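Long-range contacts in 2,3-dimethylmalate lyase (Aspergillus niger, PDB 3FA4), which is a lyase of the phosphoenolpyruvate phosphomutase family, built on a TIM-barrel fold and carrying a bound magnesium ion: residues 5-9 against 79-84; 169-173 against 200-204. One frame throughout, in Å; residues are numbered along the deposited sequence.

Contact 1: residues 5-9 against 79-84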
loop_
_atom_site.group_PDB
_atom_site.type_symbol
_atom_site.label_atom_id
_atom_site.label_comp_id
_atom_site.label_asym_id
_atom_site.label_seq_id
_atom_site.Cartn_x
_atom_site.Cartn_y
_atom_site.Cartn_z
ATOM N N ALA B 5 -6.240 22.373 4.956
ATOM C CA ALA B 5 -7.644 22.701 5.131
ATOM C C ALA B 5 -8.173 22.422 6.563
ATOM O O ALA B 5 -9.309 22.800 6.857
ATOM C CB ALA B 5 -8.520 22.134 4.043
ATOM N N ALA B 6 -7.326 21.866 7.451
ATOM C CA ALA B 6 -7.605 21.744 8.915
ATOM C C ALA B 6 -7.818 23.089 9.609
ATOM O O ALA B 6 -8.779 23.300 10.391
ATOM C CB ALA B 6 -6.430 20.965 9.619
ATOM N N THR B 7 -6.858 23.968 9.320
ATOM C CA THR B 7 -6.774 25.343 9.790
ATOM C C THR B 7 -7.937 26.213 9.319
ATOM O O THR B 7 -8.425 27.055 10.064
ATOM C CB THR B 7 -5.434 26.002 9.353
ATOM O OG1 THR B 7 -4.325 25.252 9.893
ATOM C CG2 THR B 7 -5.359 27.429 9.851
ATOM N N SER B 8 -8.397 26.047 8.094
ATOM C CA SER B 8 -9.509 26.906 7.691
ATOM C C SER B 8 -10.852 26.325 8.259
ATOM O O SER B 8 -11.706 27.062 8.691
ATOM C CB SER B 8 -9.459 27.160 6.183
ATOM O OG SER B 8 -9.659 25.979 5.456
ATOM N N LEU B 9 -10.998 25.005 8.320
ATOM C CA LEU B 9 -12.105 24.352 9.081
ATOM C C LEU B 9 -12.155 24.818 10.525
ATOM O O LEU B 9 -13.203 25.251 11.009
ATOM C CB LEU B 9 -12.032 22.817 9.053
ATOM C CG LEU B 9 -13.300 22.107 9.550
ATOM C CD1 LEU B 9 -14.577 22.552 8.806
ATOM C CD2 LEU B 9 -13.173 20.521 9.531
ATOM N N PRO B 79 -7.001 20.676 -2.326
ATOM C CA PRO B 79 -6.427 20.828 -0.950
ATOM C C PRO B 79 -6.995 21.971 -0.025
ATOM O O PRO B 79 -6.775 21.969 1.191
ATOM C CB PRO B 79 -4.905 21.020 -1.191
ATOM C CG PRO B 79 -4.662 20.774 -2.670
ATOM C CD PRO B 79 -5.968 20.781 -3.397
ATOM N N SER B 80 -7.719 22.940 -0.581
ATOM C CA SER B 80 -8.184 24.028 0.242
ATOM C C SER B 80 -9.600 23.753 0.642
ATOM O O SER B 80 -10.181 24.527 1.420
ATOM C CB SER B 80 -8.107 25.341 -0.500
ATOM O OG SER B 80 -8.907 25.283 -1.676
ATOM N N THR B 81 -10.186 22.664 0.110
ATOM C CA THR B 81 -11.514 22.244 0.567
ATOM C C THR B 81 -11.399 21.225 1.727
ATOM O O THR B 81 -10.809 20.137 1.511
ATOM C CB THR B 81 -12.302 21.569 -0.536
ATOM O OG1 THR B 81 -12.489 22.474 -1.601
ATOM C CG2 THR B 81 -13.685 21.102 -0.029
ATOM N N PRO B 82 -11.988 21.554 2.929
ATOM C CA PRO B 82 -11.945 20.655 4.092
ATOM C C PRO B 82 -12.549 19.276 3.800
ATOM O O PRO B 82 -13.668 19.224 3.287
ATOM C CB PRO B 82 -12.821 21.358 5.121
ATOM C CG PRO B 82 -12.722 22.839 4.769
ATOM C CD PRO B 82 -12.716 22.811 3.237
ATOM N N VAL B 83 -11.827 18.217 4.125
ATOM C CA VAL B 83 -12.336 16.860 4.149
ATOM C C VAL B 83 -12.475 16.332 5.568
ATOM O O VAL B 83 -11.539 16.328 6.333
ATOM C CB VAL B 83 -11.458 15.916 3.312
ATOM C CG1 VAL B 83 -11.934 14.462 3.343
ATOM C CG2 VAL B 83 -11.306 16.426 1.910
ATOM N N ILE B 84 -13.671 15.903 5.899
ATOM C CA ILE B 84 -13.965 15.237 7.208
ATOM C C ILE B 84 -13.951 13.772 6.930
ATOM O O ILE B 84 -14.704 13.372 6.119
ATOM C CB ILE B 84 -15.368 15.635 7.772
ATOM C CG1 ILE B 84 -15.439 17.171 7.854
ATOM C CG2 ILE B 84 -15.603 14.980 9.151
ATOM C CD1 ILE B 84 -16.778 17.728 7.975
HETATM O O HOH W 1 -5.684 20.023 2.936
#
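This is a small, mainly apolar contact of a helix with the loop that leads into a strand, at the N-terminal end of the strands of the TIM barrel: the N-terminal part of helix 5-13 lies against the residues just before strand 83-86. Ala5, Ser8 and Leu9 point toward the loop, a spacing that fits one side of a helix. Ala5 suits the tightest place, for its small methyl lets the backbones come close, with its CA 4.9 Å from the CA of Pro82. The CB of Ala5 sits in the bend of the loop, 3.8 Å from the C of Thr81 and 4.3 Å from the CG of Pro82. One turn on, Leu9 needs its greater length: its CD1 reaches the CB of Pro82 at 4.3 Å, while its CD2 lies 4.4 Å from the CG1 of Ile84. The rigid Pro82 ring thus offers carbon to both residues, and the backbone of Pro82 hydrogen-bonds with Leu42 of strand 42-44. Alternation along the strand then sends neighbours to different surroundings. Val83 turns away to Ile74 and Ser75 of helix 64-75, whereas the end of Ile84 approaches Leu9 and Ala111 of the next strand; the side chain of Ile84 is about 11 Å from the magnesium ion. At the exposed margin, Ser8 OG makes a weak hydrogen bond back to Ala5 O (3.5 Å). A water bridges the segments by hydrogen bonds, accepting from Ala5 N at 3.1 Å and donating to Pro79 O at 2.8 Å.

Contact 2: residues 169-173 against 200-204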
loop_
_atom_site.group_PDB
_atom_site.type_symbol
_atom_site.label_atom_id
_atom_site.label_comp_id
_atom_site.label_asym_id
_atom_site.label_seq_id
_atom_site.Cartn_x
_atom_site.Cartn_y
_atom_site.Cartn_z
ATOM N N TYR B 169 -30.198 8.331 26.044
ATOM C CA TYR B 169 -29.781 9.733 25.887
ATOM C C TYR B 169 -28.798 10.305 26.914
ATOM O O TYR B 169 -27.792 10.841 26.532
ATOM C CB TYR B 169 -30.989 10.634 25.716
ATOM C CG TYR B 169 -30.628 12.064 25.478
ATOM C CD1 TYR B 169 -30.295 12.526 24.183
ATOM C CD2 TYR B 169 -30.612 12.966 26.544
ATOM C CE1 TYR B 169 -29.995 13.888 23.965
ATOM C CE2 TYR B 169 -30.289 14.329 26.335
ATOM C CZ TYR B 169 -29.964 14.775 25.070
ATOM O OH TYR B 169 -29.677 16.109 24.934
ATOM N N GLU B 170 -29.074 10.217 28.210
ATOM C CA GLU B 170 -28.206 10.871 29.200
ATOM C C GLU B 170 -26.798 10.302 29.268
ATOM O O GLU B 170 -25.874 10.996 29.656
ATOM C CB GLU B 170 -28.792 10.768 30.604
ATOM C CG GLU B 170 -29.838 11.779 30.905
ATOM C CD GLU B 170 -29.885 12.094 32.402
ATOM O OE1 GLU B 170 -29.448 11.249 33.287
ATOM O OE2 GLU B 170 -30.345 13.225 32.693
ATOM N N GLU B 171 -26.643 9.026 28.939
ATOM C CA GLU B 171 -25.347 8.379 29.010
ATOM C C GLU B 171 -24.578 8.910 27.830
ATOM O O GLU B 171 -23.359 9.169 27.956
ATOM C CB GLU B 171 -25.454 6.834 28.967
ATOM C CG GLU B 171 -24.096 6.001 28.963
ATOM C CD GLU B 171 -23.020 6.468 29.967
ATOM O OE1 GLU B 171 -23.265 7.373 30.802
ATOM O OE2 GLU B 171 -21.885 5.937 29.920
ATOM N N SER B 172 -25.292 9.090 26.711
ATOM C CA SER B 172 -24.736 9.611 25.438
ATOM C C SER B 172 -24.169 11.001 25.641
ATOM O O SER B 172 -23.048 11.298 25.270
ATOM C CB SER B 172 -25.831 9.715 24.374
ATOM O OG SER B 172 -26.095 8.450 23.828
ATOM N N VAL B 173 -24.986 11.842 26.245
ATOM C CA VAL B 173 -24.588 13.198 26.588
ATOM C C VAL B 173 -23.381 13.181 27.583
ATOM O O VAL B 173 -22.441 13.911 27.348
ATOM C CB VAL B 173 -25.790 14.051 26.912
ATOM C CG1 VAL B 173 -25.364 15.343 27.419
ATOM C CG2 VAL B 173 -26.542 14.278 25.634
ATOM N N GLN B 200 -32.662 19.330 22.005
ATOM C CA GLN B 200 -32.109 19.081 23.343
ATOM C C GLN B 200 -30.572 18.965 23.355
ATOM O O GLN B 200 -29.911 19.566 24.247
ATOM C CB GLN B 200 -32.753 17.849 24.012
ATOM C CG GLN B 200 -32.536 17.777 25.522
ATOM C CD GLN B 200 -33.177 18.964 26.215
ATOM O OE1 GLN B 200 -32.548 19.729 26.962
ATOM N NE2 GLN B 200 -34.448 19.160 25.911
ATOM N N VAL B 201 -29.982 18.230 22.416
ATOM C CA VAL B 201 -28.538 17.944 22.514
ATOM C C VAL B 201 -27.724 19.177 22.191
ATOM O O VAL B 201 -26.656 19.359 22.765
ATOM C CB VAL B 201 -28.057 16.670 21.734
ATOM C CG1 VAL B 201 -28.131 16.890 20.265
ATOM C CG2 VAL B 201 -26.630 16.225 22.160
ATOM N N ILE B 202 -28.255 20.038 21.300
ATOM C CA ILE B 202 -27.684 21.353 21.047
ATOM C C ILE B 202 -27.677 22.171 22.349
ATOM O O ILE B 202 -26.660 22.776 22.705
ATOM C CB ILE B 202 -28.397 22.084 19.868
ATOM C CG1 ILE B 202 -27.969 21.432 18.566
ATOM C CG2 ILE B 202 -28.057 23.605 19.812
ATOM C CD1 ILE B 202 -29.011 21.499 17.518
ATOM N N GLN B 203 -28.789 22.171 23.069
ATOM C CA GLN B 203 -28.888 22.897 24.351
ATOM C C GLN B 203 -28.058 22.285 25.484
ATOM O O GLN B 203 -27.459 23.008 26.233
ATOM C CB GLN B 203 -30.356 23.061 24.754
ATOM C CG GLN B 203 -30.556 23.367 26.239
ATOM C CD GLN B 203 -32.029 23.408 26.662
ATOM O OE1 GLN B 203 -32.873 24.011 25.952
ATOM N NE2 GLN B 203 -32.349 22.809 27.848
ATOM N N ASP B 204 -27.991 20.953 25.562
ATOM C CA ASP B 204 -27.206 20.213 26.524
ATOM C C ASP B 204 -25.698 20.344 26.422
ATOM O O ASP B 204 -24.991 20.335 27.452
ATOM C CB ASP B 204 -27.603 18.738 26.491
ATOM C CG ASP B 204 -28.920 18.485 27.204
ATOM O OD1 ASP B 204 -29.406 19.399 27.895
ATOM O OD2 ASP B 204 -29.495 17.411 27.081
#
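Tyr169 opens helix 169-181 and does most of the reaching toward helix 195-204. The two short axes come no closer than 11.6 Å, crossing at -40°, so a long side chain is well suited to spanning the gap. The ring of Tyr169 presents an edge to Val201, with CE1 4.1 Å from the CB of that valine, and the tyrosine OH passes the CG of Gln200 at 3.4 Å before donating a short hydrogen bond of 2.5 Å to OD2 of Asp204. The CA-to-CB bond of Glu170 points away, and though the end of its side chain comes nearer it makes no contact; Glu171 is out of reach and pairs with Arg175 in a salt bridge. Ser172, small and buried, turns to Ser163 through its hydroxyl. Val173, one turn after Tyr169, returns to the interface: its branched, compact side chain puts CG2 4.0 Å from the CG2 of Val201 and CG1 4.2 Å from the CB of Asp204. Both segments belong to helices of the barrel's outer layer, joined in sequence through strand 186-189. Leu189 of that strand touches Ser172 and Val201, one from each helix, while Arg177 of helix 169-181 hydrogen-bonds to the backbone O of Asp204.

How the contacts relate
Contact 1 closes before contact 2 opens, so the two follow one another along the chain. They belong to the same barrel but do not touch: their centres are 28 Å apart and their nearest atoms about 16 Å. Strand 83-86, entered at contact 1, is separated from strand 186-189, which connects the helices of contact 2, by strands 111-114 and 156-161. The centre of contact 1 is about 12 Å from that of the chain, at the start of a strand that ends in the magnesium ligand Asp86; the centre of contact 2 is about 22 Å out, between helices. One joins the N-terminal helix to the sheet, the other joins two successive helices around it.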